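Local coordinates for Ras GTPase-activating-like protein IQGAP2 (Homo sapiens, PDB 4EZA) that probably binds phosphoinositides through an atypical domain with a pseudo C2 fold, as part of a GTPase-activating-like signalling protein, at residues H30-L35 with I108-K113; L36-L41 with K47-D52; F51-T56 with G60-R65; Q81-M86 with A92-F97. One frame throughout, in Å; residues are numbered along the deposited sequence.

Contact 1: residues H30-L35 with I108-K113; sequences HEKGVL and IYLLNK
V34 and L110 supply the apolar part of this contact, between the end of helix 26-32 and the last turn of helix 104-112. The methyl V34 CG1 stands 4.2 Å from L110 CD2, and both side chains are buried. L110 points its fork across the gap because CG lies opposite the backbone N (chi1 -170°). Its other methyl, CD1, is crossed at about a right angle by the end of the K32 chain, with NZ 3.9 Å away. The charged part brings two lysines together. K32 and K113, both extended beyond CG, reach toward each other tip to tip until their NZ atoms are 3.5 Å apart. Neither NZ is bonded to the other; like charges this close would be expected to disfavour protonation of one of them. Y24 touches K32, L110 and K113 alike. Hydrogen bonds stay within each segment: H30 ND1 donates to L35 O over 3.2 Å, the oxygen lying in the imidazole plane, and N112 ND2 turns back to I108 O at 2.7 Å. Helix 26-32 ends in a Schellman motif, G33 turning the chain with a positive phi while its N bonds to H30 O.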
loop_
_atom_site.group_PDB
_atom_site.type_symbol
_atom_site.label_atom_id
_atom_site.label_comp_id
_atom_site.label_asym_id
_atom_site.label_seq_id
_atom_site.Cartn_x
_atom_site.Cartn_y
_atom_site.Cartn_z
ATOM N N HIS A 30 1.380 7.607 -5.656
ATOM C CA HIS A 30 2.041 8.847 -5.241
ATOM C C HIS A 30 1.204 10.048 -5.720
ATOM O O HIS A 30 0.913 10.945 -4.940
ATOM C CB HIS A 30 3.432 8.825 -5.865
ATOM C CG HIS A 30 4.393 9.871 -5.375
ATOM N ND1 HIS A 30 4.553 10.235 -4.053
ATOM C CD2 HIS A 30 5.345 10.543 -6.063
ATOM C CE1 HIS A 30 5.529 11.127 -3.960
ATOM N NE2 HIS A 30 6.014 11.337 -5.166
ATOM N N GLU A 31 0.795 10.041 -6.989
ATOM C CA GLU A 31 -0.126 11.061 -7.499
ATOM C C GLU A 31 -1.396 11.211 -6.669
ATOM O O GLU A 31 -1.812 12.330 -6.354
ATOM C CB GLU A 31 -0.486 10.736 -8.947
ATOM C CG GLU A 31 0.609 11.070 -9.924
ATOM C CD GLU A 31 0.490 10.271 -11.211
ATOM O OE1 GLU A 31 -0.627 9.781 -11.506
ATOM O OE2 GLU A 31 1.507 10.151 -11.936
ATOM N N LYS A 32 -1.975 10.079 -6.268
ATOM C CA LYS A 32 -3.230 10.049 -5.503
ATOM C C LYS A 32 -3.063 10.471 -4.058
ATOM O O LYS A 32 -4.035 10.779 -3.378
ATOM C CB LYS A 32 -3.772 8.619 -5.468
ATOM C CG LYS A 32 -4.413 8.113 -6.735
ATOM C CD LYS A 32 -4.924 6.712 -6.466
ATOM C CE LYS A 32 -5.693 6.183 -7.662
ATOM N NZ LYS A 32 -6.416 4.912 -7.356
ATOM N N GLY A 33 -1.837 10.412 -3.565
ATOM C CA GLY A 33 -1.560 10.736 -2.161
ATOM C C GLY A 33 -1.544 9.550 -1.224
ATOM O O GLY A 33 -1.287 9.698 -0.033
ATOM N N VAL A 34 -1.836 8.370 -1.746
ATOM C CA VAL A 34 -1.770 7.154 -0.952
ATOM C C VAL A 34 -0.328 6.853 -0.554
ATOM O O VAL A 34 -0.060 6.429 0.578
ATOM C CB VAL A 34 -2.336 5.925 -1.731
ATOM C CG1 VAL A 34 -2.128 4.613 -0.935
ATOM C CG2 VAL A 34 -3.778 6.112 -2.040
ATOM N N LEU A 35 0.589 7.068 -1.489
ATOM C CA LEU A 35 1.988 6.778 -1.242
ATOM C C LEU A 35 2.720 8.091 -1.033
ATOM O O LEU A 35 2.604 9.030 -1.856
ATOM C CB LEU A 35 2.573 6.001 -2.418
ATOM C CG LEU A 35 4.011 5.525 -2.288
ATOM C CD1 LEU A 35 4.135 4.124 -2.905
ATOM C CD2 LEU A 35 4.904 6.471 -2.960
ATOM N N ILE A 108 -7.014 3.068 3.488
ATOM C CA ILE A 108 -8.297 2.454 3.841
ATOM C C ILE A 108 -9.257 2.567 2.654
ATOM O O ILE A 108 -9.895 1.573 2.253
ATOM C CB ILE A 108 -8.874 3.084 5.110
ATOM C CG1 ILE A 108 -8.026 2.711 6.327
ATOM C CG2 ILE A 108 -10.322 2.600 5.330
ATOM C CD1 ILE A 108 -8.304 3.561 7.539
ATOM N N TYR A 109 -9.323 3.759 2.061
ATOM C CA TYR A 109 -10.208 3.985 0.909
ATOM C C TYR A 109 -9.789 3.129 -0.289
ATOM O O TYR A 109 -10.642 2.542 -0.965
ATOM C CB TYR A 109 -10.227 5.480 0.541
ATOM C CG TYR A 109 -10.976 5.835 -0.748
ATOM C CD1 TYR A 109 -12.344 6.090 -0.721
ATOM C CD2 TYR A 109 -10.317 5.911 -1.986
ATOM C CE1 TYR A 109 -13.052 6.413 -1.884
ATOM C CE2 TYR A 109 -11.020 6.225 -3.153
ATOM C CZ TYR A 109 -12.382 6.477 -3.090
ATOM O OH TYR A 109 -13.096 6.794 -4.233
ATOM N N LEU A 110 -8.490 3.085 -0.570
ATOM C CA LEU A 110 -7.976 2.272 -1.668
ATOM C C LEU A 110 -8.393 0.803 -1.513
ATOM O O LEU A 110 -8.810 0.155 -2.487
ATOM C CB LEU A 110 -6.460 2.389 -1.747
ATOM C CG LEU A 110 -5.811 1.775 -2.982
ATOM C CD1 LEU A 110 -5.992 2.705 -4.136
ATOM C CD2 LEU A 110 -4.350 1.520 -2.737
ATOM N N LEU A 111 -8.275 0.279 -0.294
ATOM C CA LEU A 111 -8.566 -1.140 -0.035
ATOM C C LEU A 111 -10.055 -1.416 -0.151
ATOM O O LEU A 111 -10.444 -2.530 -0.521
ATOM C CB LEU A 111 -8.054 -1.556 1.344
ATOM C CG LEU A 111 -6.533 -1.554 1.501
ATOM C CD1 LEU A 111 -6.162 -1.834 2.918
ATOM C CD2 LEU A 111 -5.867 -2.557 0.561
ATOM N N ASN A 112 -10.878 -0.401 0.118
ATOM C CA ASN A 112 -12.330 -0.579 0.305
ATOM C C ASN A 112 -13.309 0.031 -0.716
ATOM O O ASN A 112 -14.501 -0.294 -0.687
ATOM C CB ASN A 112 -12.710 -0.087 1.694
ATOM C CG ASN A 112 -12.150 -0.970 2.777
ATOM O OD1 ASN A 112 -12.708 -2.015 3.078
ATOM N ND2 ASN A 112 -11.018 -0.585 3.329
ATOM N N LYS A 113 -12.822 0.915 -1.586
ATOM C CA LYS A 113 -13.680 1.631 -2.538
ATOM C C LYS A 113 -14.459 0.686 -3.471
ATOM O O LYS A 113 -14.012 -0.438 -3.741
ATOM C CB LYS A 113 -12.859 2.649 -3.348
ATOM C CG LYS A 113 -11.756 2.038 -4.215
ATOM C CD LYS A 113 -11.127 3.079 -5.128
ATOM C CE LYS A 113 -10.136 2.436 -6.086
ATOM N NZ LYS A 113 -9.545 3.447 -7.010
#

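Contact 2: residues L36-L41 with K47-D52; sequences LDIDDL and KNVTFD
No aromatic face carries the meeting of I38 and L41 with V49; the F51 ring comes no nearer than 4.6 Å, CZ to I38 CD1. Beyond these segments that ring rests against A26 and L29 of helix 26-32 and V100 of strand 100-103. The contact itself is made by V49, whose two methyls serve different partners. V49 CG1, set opposite the backbone N by a chi1 of 169°, meets I38 CD1 tip to tip at 4.1 Å. V49 CG2 comes closer to its own partner, 3.6 Å from L41 CD2, and here the two side chains run alongside in opposed senses. No hydrogen bond spans the gap, so the join here rests on apolar packing of methyl groups. On the I38 side the backbone is already bent: L41 N bonds to I38 O across 3.3 Å, closing a type II turn that swings L41 round to the same partner as I38. Just before it, a classic beta bulge sets L36 and D37 opposite K101. The whole is face-to-face packing of strands from two different antiparallel sheets, 35-38 against 49-55, as fits a pseudo C2 fold.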
loop_
_atom_site.group_PDB
_atom_site.type_symbol
_atom_site.label_atom_id
_atom_site.label_comp_id
_atom_site.label_asym_id
_atom_site.label_seq_id
_atom_site.Cartn_x
_atom_site.Cartn_y
_atom_site.Cartn_z
ATOM N N LEU A 36 3.512 8.153 0.031
ATOM C CA LEU A 36 4.358 9.319 0.297
ATOM C C LEU A 36 5.751 9.194 -0.333
ATOM O O LEU A 36 6.222 10.122 -1.004
ATOM C CB LEU A 36 4.489 9.591 1.808
ATOM C CG LEU A 36 3.278 10.226 2.502
ATOM C CD1 LEU A 36 2.144 9.211 2.646
ATOM C CD2 LEU A 36 3.667 10.798 3.839
ATOM N N ASP A 37 6.417 8.065 -0.104
ATOM C CA ASP A 37 7.774 7.893 -0.621
ATOM C C ASP A 37 8.206 6.446 -0.529
ATOM O O ASP A 37 7.622 5.654 0.212
ATOM C CB ASP A 37 8.750 8.778 0.164
ATOM C CG ASP A 37 10.029 9.105 -0.613
ATOM O OD1 ASP A 37 10.168 8.785 -1.817
ATOM O OD2 ASP A 37 10.930 9.712 0.007
ATOM N N ILE A 38 9.228 6.111 -1.314
ATOM C CA ILE A 38 9.901 4.814 -1.250
ATOM C C ILE A 38 11.385 5.113 -1.037
ATOM O O ILE A 38 12.015 5.764 -1.878
ATOM C CB ILE A 38 9.723 3.981 -2.528
ATOM C CG1 ILE A 38 8.242 3.668 -2.782
ATOM C CG2 ILE A 38 10.527 2.659 -2.401
ATOM C CD1 ILE A 38 7.946 3.056 -4.130
ATOM N N ASP A 39 11.906 4.664 0.107
ATOM C CA ASP A 39 13.290 4.949 0.479
ATOM C C ASP A 39 14.208 4.357 -0.569
ATOM O O ASP A 39 13.964 3.240 -1.058
ATOM C CB ASP A 39 13.634 4.328 1.840
ATOM C CG ASP A 39 12.796 4.877 2.986
ATOM O OD1 ASP A 39 12.375 6.049 2.936
ATOM O OD2 ASP A 39 12.589 4.120 3.969
ATOM N N ASP A 40 15.255 5.114 -0.909
ATOM C CA ASP A 40 16.318 4.683 -1.827
ATOM C C ASP A 40 15.911 4.576 -3.294
ATOM O O ASP A 40 16.735 4.201 -4.128
ATOM C CB ASP A 40 16.952 3.363 -1.348
ATOM C CG ASP A 40 17.667 3.512 -0.022
ATOM O OD1 ASP A 40 18.229 4.603 0.217
ATOM O OD2 ASP A 40 17.692 2.533 0.765
ATOM N N LEU A 41 14.669 4.920 -3.633
ATOM C CA LEU A 41 14.238 4.879 -5.024
ATOM C C LEU A 41 13.931 6.269 -5.533
ATOM O O LEU A 41 13.112 6.978 -4.936
ATOM C CB LEU A 41 12.998 4.001 -5.185
ATOM C CG LEU A 41 12.473 3.723 -6.591
ATOM C CD1 LEU A 41 13.470 2.888 -7.383
ATOM C CD2 LEU A 41 11.154 3.015 -6.487
ATOM N N LYS A 47 7.336 4.285 -11.458
ATOM C CA LYS A 47 6.592 3.467 -12.436
ATOM C C LYS A 47 7.016 1.996 -12.419
ATOM O O LYS A 47 6.250 1.119 -12.838
ATOM C CB LYS A 47 6.767 4.037 -13.852
ATOM C CG LYS A 47 8.204 3.998 -14.347
ATOM C CD LYS A 47 8.371 4.583 -15.728
ATOM C CE LYS A 47 9.860 4.614 -16.096
ATOM N NZ LYS A 47 10.132 5.378 -17.355
ATOM N N ASN A 48 8.224 1.728 -11.913
ATOM C CA ASN A 48 8.794 0.373 -11.905
ATOM C C ASN A 48 8.428 -0.468 -10.690
ATOM O O ASN A 48 8.768 -1.662 -10.603
ATOM C CB ASN A 48 10.306 0.466 -12.059
ATOM C CG ASN A 48 10.705 0.935 -13.442
ATOM O OD1 ASN A 48 9.974 0.705 -14.407
ATOM N ND2 ASN A 48 11.862 1.580 -13.554
ATOM N N VAL A 49 7.753 0.160 -9.737
ATOM C CA VAL A 49 7.194 -0.534 -8.583
ATOM C C VAL A 49 5.695 -0.636 -8.745
ATOM O O VAL A 49 5.025 0.352 -9.089
ATOM C CB VAL A 49 7.541 0.198 -7.259
ATOM C CG1 VAL A 49 6.749 -0.364 -6.102
ATOM C CG2 VAL A 49 9.045 0.106 -7.000
ATOM N N THR A 50 5.162 -1.828 -8.486
ATOM C CA THR A 50 3.713 -2.042 -8.535
ATOM C C THR A 50 3.283 -2.692 -7.237
ATOM O O THR A 50 4.061 -3.392 -6.581
ATOM C CB THR A 50 3.300 -2.893 -9.764
ATOM O OG1 THR A 50 3.506 -2.130 -10.955
ATOM C CG2 THR A 50 1.835 -3.307 -9.713
ATOM N N PHE A 51 2.048 -2.415 -6.842
ATOM C CA PHE A 51 1.435 -3.058 -5.687
ATOM C C PHE A 51 0.197 -3.795 -6.136
ATOM O O PHE A 51 -0.640 -3.211 -6.811
ATOM C CB PHE A 51 1.076 -2.029 -4.625
ATOM C CG PHE A 51 2.248 -1.262 -4.139
ATOM C CD1 PHE A 51 3.095 -1.805 -3.172
ATOM C CD2 PHE A 51 2.535 0.002 -4.661
ATOM C CE1 PHE A 51 4.226 -1.107 -2.750
ATOM C CE2 PHE A 51 3.645 0.697 -4.238
ATOM C CZ PHE A 51 4.490 0.154 -3.286
ATOM N N ASP A 52 0.131 -5.084 -5.817
ATOM C CA ASP A 52 -1.031 -5.927 -6.116
ATOM C C ASP A 52 -1.829 -6.048 -4.835
ATOM O O ASP A 52 -1.258 -6.398 -3.794
ATOM C CB ASP A 52 -0.622 -7.353 -6.544
ATOM C CG ASP A 52 0.030 -7.411 -7.923
ATOM O OD1 ASP A 52 0.140 -6.369 -8.612
ATOM O OD2 ASP A 52 0.435 -8.532 -8.325
#

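Contact 3: residues F51-T56 with G60-R65; sequences FDIIAT and GIFDVR
Strands 51-55 and 61-65 run antiparallel at 162° with their axes 4.7 Å apart, D52 and I54 forming hydrogen-bonded pairs with R65 and D63. R65 N reaches D52 O at 2.9 Å and I54 N reaches D63 O at 2.8 Å. At the hairpin end T56 OG1 donates to I61 O (2.8 Å), meeting it from above the carbonyl plane, while a water bridges that oxygen and T56 N. On the face carrying I53 and V64 the two side chains lie side by side, I53 CD1 3.6 Å from V64 CG2, and I53 also touches L111. Opposite lie D52, D63 and R65, with I54 among them. R65, bent at chi2 (-79°), folds back along its own strand and grips D63 side-on, NE to OD1 and NH2 to OD2, each at 3.0 Å. I54 CD1 lies over one face of the guanidinium, toward its rim, and NH1 pairs with E72. With a leucine in place of R65, D63 and E72 would probably each lose a charge partner, and I54 the flat group beneath its methyl. D52 pairs instead with K67. One face thus mixes paired charges with an isoleucine methyl; the other is apolar.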
loop_
_atom_site.group_PDB
_atom_site.type_symbol
_atom_site.label_atom_id
_atom_site.label_comp_id
_atom_site.label_asym_id
_atom_site.label_seq_id
_atom_site.Cartn_x
_atom_site.Cartn_y
_atom_site.Cartn_z
ATOM N N PHE A 51 2.048 -2.415 -6.842
ATOM C CA PHE A 51 1.435 -3.058 -5.687
ATOM C C PHE A 51 0.197 -3.795 -6.136
ATOM O O PHE A 51 -0.640 -3.211 -6.811
ATOM C CB PHE A 51 1.076 -2.029 -4.625
ATOM C CG PHE A 51 2.248 -1.262 -4.139
ATOM C CD1 PHE A 51 3.095 -1.805 -3.172
ATOM C CD2 PHE A 51 2.535 0.002 -4.661
ATOM C CE1 PHE A 51 4.226 -1.107 -2.750
ATOM C CE2 PHE A 51 3.645 0.697 -4.238
ATOM C CZ PHE A 51 4.490 0.154 -3.286
ATOM N N ASP A 52 0.131 -5.084 -5.817
ATOM C CA ASP A 52 -1.031 -5.927 -6.116
ATOM C C ASP A 52 -1.829 -6.048 -4.835
ATOM O O ASP A 52 -1.258 -6.398 -3.794
ATOM C CB ASP A 52 -0.622 -7.353 -6.544
ATOM C CG ASP A 52 0.030 -7.411 -7.923
ATOM O OD1 ASP A 52 0.140 -6.369 -8.612
ATOM O OD2 ASP A 52 0.435 -8.532 -8.325
ATOM N N ILE A 53 -3.130 -5.770 -4.904
ATOM C CA ILE A 53 -4.003 -5.889 -3.741
ATOM C C ILE A 53 -4.942 -7.050 -3.947
ATOM O O ILE A 53 -5.713 -7.054 -4.899
ATOM C CB ILE A 53 -4.871 -4.645 -3.523
ATOM C CG1 ILE A 53 -4.060 -3.345 -3.602
ATOM C CG2 ILE A 53 -5.680 -4.788 -2.223
ATOM C CD1 ILE A 53 -3.002 -3.157 -2.582
ATOM N N ILE A 54 -4.895 -8.022 -3.045
ATOM C CA ILE A 54 -5.708 -9.227 -3.186
ATOM C C ILE A 54 -6.558 -9.446 -1.934
ATOM O O ILE A 54 -6.048 -9.388 -0.809
ATOM C CB ILE A 54 -4.824 -10.466 -3.469
ATOM C CG1 ILE A 54 -3.530 -10.054 -4.195
ATOM C CG2 ILE A 54 -5.598 -11.494 -4.288
ATOM C CD1 ILE A 54 -2.278 -10.839 -3.793
ATOM N N ALA A 55 -7.863 -9.651 -2.133
ATOM C CA ALA A 55 -8.756 -10.067 -1.053
ATOM C C ALA A 55 -8.334 -11.442 -0.564
ATOM O O ALA A 55 -7.948 -12.303 -1.363
ATOM C CB ALA A 55 -10.211 -10.112 -1.532
ATOM N N THR A 56 -8.382 -11.638 0.750
ATOM C CA THR A 56 -8.129 -12.961 1.304
ATOM C C THR A 56 -9.466 -13.634 1.626
ATOM O O THR A 56 -10.531 -13.019 1.494
ATOM C CB THR A 56 -7.231 -12.916 2.563
ATOM O OG1 THR A 56 -7.960 -12.368 3.671
ATOM C CG2 THR A 56 -5.980 -12.087 2.317
ATOM N N GLY A 60 -11.936 -8.631 5.385
ATOM C CA GLY A 60 -11.399 -7.596 6.257
ATOM C C GLY A 60 -9.888 -7.701 6.338
ATOM O O GLY A 60 -9.243 -6.830 6.915
ATOM N N ILE A 61 -9.317 -8.763 5.779
ATOM C CA ILE A 61 -7.855 -8.879 5.692
ATOM C C ILE A 61 -7.419 -8.816 4.231
ATOM O O ILE A 61 -7.943 -9.548 3.388
ATOM C CB ILE A 61 -7.305 -10.144 6.403
ATOM C CG1 ILE A 61 -7.613 -10.053 7.911
ATOM C CG2 ILE A 61 -5.777 -10.294 6.157
ATOM C CD1 ILE A 61 -7.237 -11.267 8.691
ATOM N N PHE A 62 -6.469 -7.928 3.940
ATOM C CA PHE A 62 -5.992 -7.732 2.571
ATOM C C PHE A 62 -4.553 -8.155 2.442
ATOM O O PHE A 62 -3.762 -7.964 3.353
ATOM C CB PHE A 62 -6.143 -6.269 2.152
ATOM C CG PHE A 62 -7.570 -5.813 2.098
ATOM C CD1 PHE A 62 -8.300 -5.930 0.923
ATOM C CD2 PHE A 62 -8.166 -5.264 3.221
ATOM C CE1 PHE A 62 -9.627 -5.502 0.874
ATOM C CE2 PHE A 62 -9.486 -4.840 3.192
ATOM C CZ PHE A 62 -10.220 -4.965 2.017
ATOM N N ASP A 63 -4.224 -8.707 1.285
ATOM C CA ASP A 63 -2.900 -9.202 0.988
ATOM C C ASP A 63 -2.323 -8.190 0.003
ATOM O O ASP A 63 -2.871 -8.029 -1.086
ATOM C CB ASP A 63 -3.077 -10.590 0.340
ATOM C CG ASP A 63 -1.799 -11.356 0.167
ATOM O OD1 ASP A 63 -0.691 -10.799 0.307
ATOM O OD2 ASP A 63 -1.923 -12.560 -0.155
ATOM N N VAL A 64 -1.268 -7.477 0.391
ATOM C CA VAL A 64 -0.633 -6.503 -0.495
ATOM C C VAL A 64 0.759 -6.977 -0.866
ATOM O O VAL A 64 1.586 -7.231 0.007
ATOM C CB VAL A 64 -0.543 -5.076 0.123
ATOM C CG1 VAL A 64 0.148 -4.103 -0.843
ATOM C CG2 VAL A 64 -1.930 -4.576 0.516
ATOM N N ARG A 65 1.014 -7.092 -2.169
ATOM C CA ARG A 65 2.339 -7.510 -2.669
ATOM C C ARG A 65 3.065 -6.337 -3.308
ATOM O O ARG A 65 2.464 -5.565 -4.070
ATOM C CB ARG A 65 2.183 -8.607 -3.715
ATOM C CG ARG A 65 1.260 -9.747 -3.327
ATOM C CD ARG A 65 1.940 -10.720 -2.404
ATOM N NE ARG A 65 1.023 -11.764 -1.954
ATOM C CZ ARG A 65 0.914 -12.966 -2.514
ATOM N NH1 ARG A 65 1.668 -13.296 -3.553
ATOM N NH2 ARG A 65 0.046 -13.844 -2.028
HETATM O O HOH W 1 -10.256 -9.914 2.027
#

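Contact 4: residues Q81-M86 with A92-F97; sequences QDLLQM and AVMKMF
Helix 80-88 packs here on strand 93-97, an outermost strand of the three-stranded sheet, through L83 and M86 on one side and M94 on the other. From the strand, M94 makes the contact. Its CG sits between the backbone N and the carbonyl carbon (chi1 62°), and a further bend at chi3 (-55°) turns the methyl CE toward M86. The sulfur M94 SD then faces both helix residues: it is 3.7 Å from L83 CD2 and 3.8 Å from M86 SD. The M86 chain, extended beyond CG, comes across M94 at about a right angle, so that the two methyls, M86 CE and M94 CE, end 3.7 Å apart. L83 crosses M94 at a similar angle, then continues onto I108 and L111 of helix 104-112. On its own sheet M94 touches V102, and V104 lies against it where the next helix begins. Were an alanine to stand at M94, L83 and M86 would probably be left facing a gap, with the M86 end free to turn. Sulfur and methyl groups alone make this join. Its strength therefore rests on dispersion and close fit, which flexible methionine chains can reach without any directional bond.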
loop_
_atom_site.group_PDB
_atom_site.type_symbol
_atom_site.label_atom_id
_atom_site.label_comp_id
_atom_site.label_asym_id
_atom_site.label_seq_id
_atom_site.Cartn_x
_atom_site.Cartn_y
_atom_site.Cartn_z
ATOM N N GLN A 81 -9.549 -3.596 10.747
ATOM C CA GLN A 81 -9.799 -3.140 12.128
ATOM C C GLN A 81 -8.556 -2.440 12.658
ATOM O O GLN A 81 -8.662 -1.435 13.371
ATOM C CB GLN A 81 -10.170 -4.286 13.061
ATOM C CG GLN A 81 -11.480 -4.983 12.789
ATOM C CD GLN A 81 -11.980 -5.683 14.025
ATOM O OE1 GLN A 81 -11.350 -6.626 14.527
ATOM N NE2 GLN A 81 -13.118 -5.216 14.548
ATOM N N ASP A 82 -7.378 -2.955 12.306
ATOM C CA ASP A 82 -6.128 -2.325 12.771
ATOM C C ASP A 82 -5.950 -0.954 12.137
ATOM O O ASP A 82 -5.568 0.020 12.805
ATOM C CB ASP A 82 -4.910 -3.182 12.438
ATOM C CG ASP A 82 -4.828 -4.448 13.255
ATOM O OD1 ASP A 82 -5.415 -4.517 14.357
ATOM O OD2 ASP A 82 -4.158 -5.382 12.778
ATOM N N LEU A 83 -6.234 -0.871 10.845
ATOM C CA LEU A 83 -6.132 0.405 10.144
ATOM C C LEU A 83 -7.112 1.425 10.688
ATOM O O LEU A 83 -6.760 2.587 10.876
ATOM C CB LEU A 83 -6.371 0.204 8.651
ATOM C CG LEU A 83 -5.313 -0.648 7.932
ATOM C CD1 LEU A 83 -5.692 -0.745 6.443
ATOM C CD2 LEU A 83 -3.878 -0.134 8.097
ATOM N N LEU A 84 -8.336 0.986 10.975
ATOM C CA LEU A 84 -9.296 1.910 11.579
ATOM C C LEU A 84 -8.860 2.393 12.960
ATOM O O LEU A 84 -9.068 3.554 13.316
ATOM C CB LEU A 84 -10.690 1.305 11.643
ATOM C CG LEU A 84 -11.394 1.224 10.296
ATOM C CD1 LEU A 84 -12.609 0.330 10.450
ATOM C CD2 LEU A 84 -11.808 2.605 9.836
ATOM N N GLN A 85 -8.245 1.499 13.730
ATOM C CA GLN A 85 -7.748 1.866 15.044
ATOM C C GLN A 85 -6.675 2.940 14.908
ATOM O O GLN A 85 -6.694 3.930 15.653
ATOM C CB GLN A 85 -7.205 0.653 15.787
ATOM C CG GLN A 85 -6.826 1.016 17.200
ATOM C CD GLN A 85 -6.046 -0.049 17.892
ATOM O OE1 GLN A 85 -6.397 -1.229 17.837
ATOM N NE2 GLN A 85 -4.973 0.359 18.578
ATOM N N MET A 86 -5.769 2.760 13.947
ATOM C CA MET A 86 -4.740 3.772 13.680
ATOM C C MET A 86 -5.392 5.114 13.403
ATOM O O MET A 86 -4.975 6.138 13.961
ATOM C CB MET A 86 -3.905 3.381 12.469
ATOM C CG MET A 86 -3.021 2.218 12.743
ATOM S SD MET A 86 -2.044 1.854 11.275
ATOM C CE MET A 86 -1.455 0.237 11.746
ATOM N N ALA A 92 -1.539 9.198 11.009
ATOM C CA ALA A 92 -1.815 9.580 9.617
ATOM C C ALA A 92 -1.086 8.729 8.574
ATOM O O ALA A 92 -1.553 8.597 7.442
ATOM C CB ALA A 92 -1.484 11.040 9.411
ATOM N N VAL A 93 0.087 8.230 8.939
ATOM C CA VAL A 93 0.967 7.528 8.001
ATOM C C VAL A 93 1.582 6.287 8.621
ATOM O O VAL A 93 1.687 6.171 9.848
ATOM C CB VAL A 93 2.097 8.466 7.462
ATOM C CG1 VAL A 93 1.525 9.681 6.739
ATOM C CG2 VAL A 93 3.006 8.911 8.589
ATOM N N MET A 94 2.042 5.383 7.756
ATOM C CA MET A 94 2.620 4.137 8.206
ATOM C C MET A 94 3.573 3.587 7.171
ATOM O O MET A 94 3.409 3.836 5.973
ATOM C CB MET A 94 1.514 3.130 8.502
ATOM C CG MET A 94 0.682 2.761 7.323
ATOM S SD MET A 94 -0.637 1.624 7.749
ATOM C CE MET A 94 0.260 0.377 8.483
ATOM N N LYS A 95 4.583 2.857 7.629
ATOM C CA LYS A 95 5.512 2.161 6.737
ATOM C C LYS A 95 4.928 0.790 6.421
ATOM O O LYS A 95 5.135 -0.161 7.178
ATOM C CB LYS A 95 6.892 2.029 7.390
ATOM C CG LYS A 95 7.620 3.349 7.581
ATOM C CD LYS A 95 7.973 4.034 6.265
ATOM C CE LYS A 95 9.242 3.497 5.625
ATOM N NZ LYS A 95 10.522 4.063 6.160
ATOM N N MET A 96 4.148 0.720 5.337
ATOM C CA MET A 96 3.441 -0.490 4.920
ATOM C C MET A 96 4.440 -1.587 4.546
ATOM O O MET A 96 4.195 -2.784 4.803
ATOM C CB MET A 96 2.515 -0.154 3.745
ATOM C CG MET A 96 1.784 -1.322 3.089
ATOM S SD MET A 96 0.679 -0.766 1.787
ATOM C CE MET A 96 1.817 -0.369 0.479
ATOM N N PHE A 97 5.562 -1.168 3.976
ATOM C CA PHE A 97 6.744 -2.004 3.824
ATOM C C PHE A 97 7.915 -1.236 4.402
ATOM O O PHE A 97 7.793 -0.050 4.689
ATOM C CB PHE A 97 6.999 -2.359 2.359
ATOM C CG PHE A 97 5.900 -3.174 1.740
ATOM C CD1 PHE A 97 5.775 -4.534 2.040
ATOM C CD2 PHE A 97 4.985 -2.601 0.873
ATOM C CE1 PHE A 97 4.767 -5.298 1.459
ATOM C CE2 PHE A 97 3.949 -3.369 0.302
ATOM C CZ PHE A 97 3.858 -4.720 0.598
#

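In the fold
Along the chain contact 1 brackets the rest: its helices 26-32 and 104-112 lie near the two ends of the chain, with contacts 2, 3 and 4 between them in sequence. Contacts 2 and 3 share F51 and D52 on strand 49-55, yet their centres lie about 17 Å apart, on opposite sides of the chain's centre. Contact 3 is within the four-stranded sheet, contact 2 connects that sheet to the three-stranded one, and contact 4, about 18 Å from contact 2, adds a helix to the latter. F51 also meets F97 and M96 of 92-97, while L111 of 108-113 touches both I53 and L83. These touches tie the two sheets and the packed helices into one compact domain, consistent with its pseudo C2 fold.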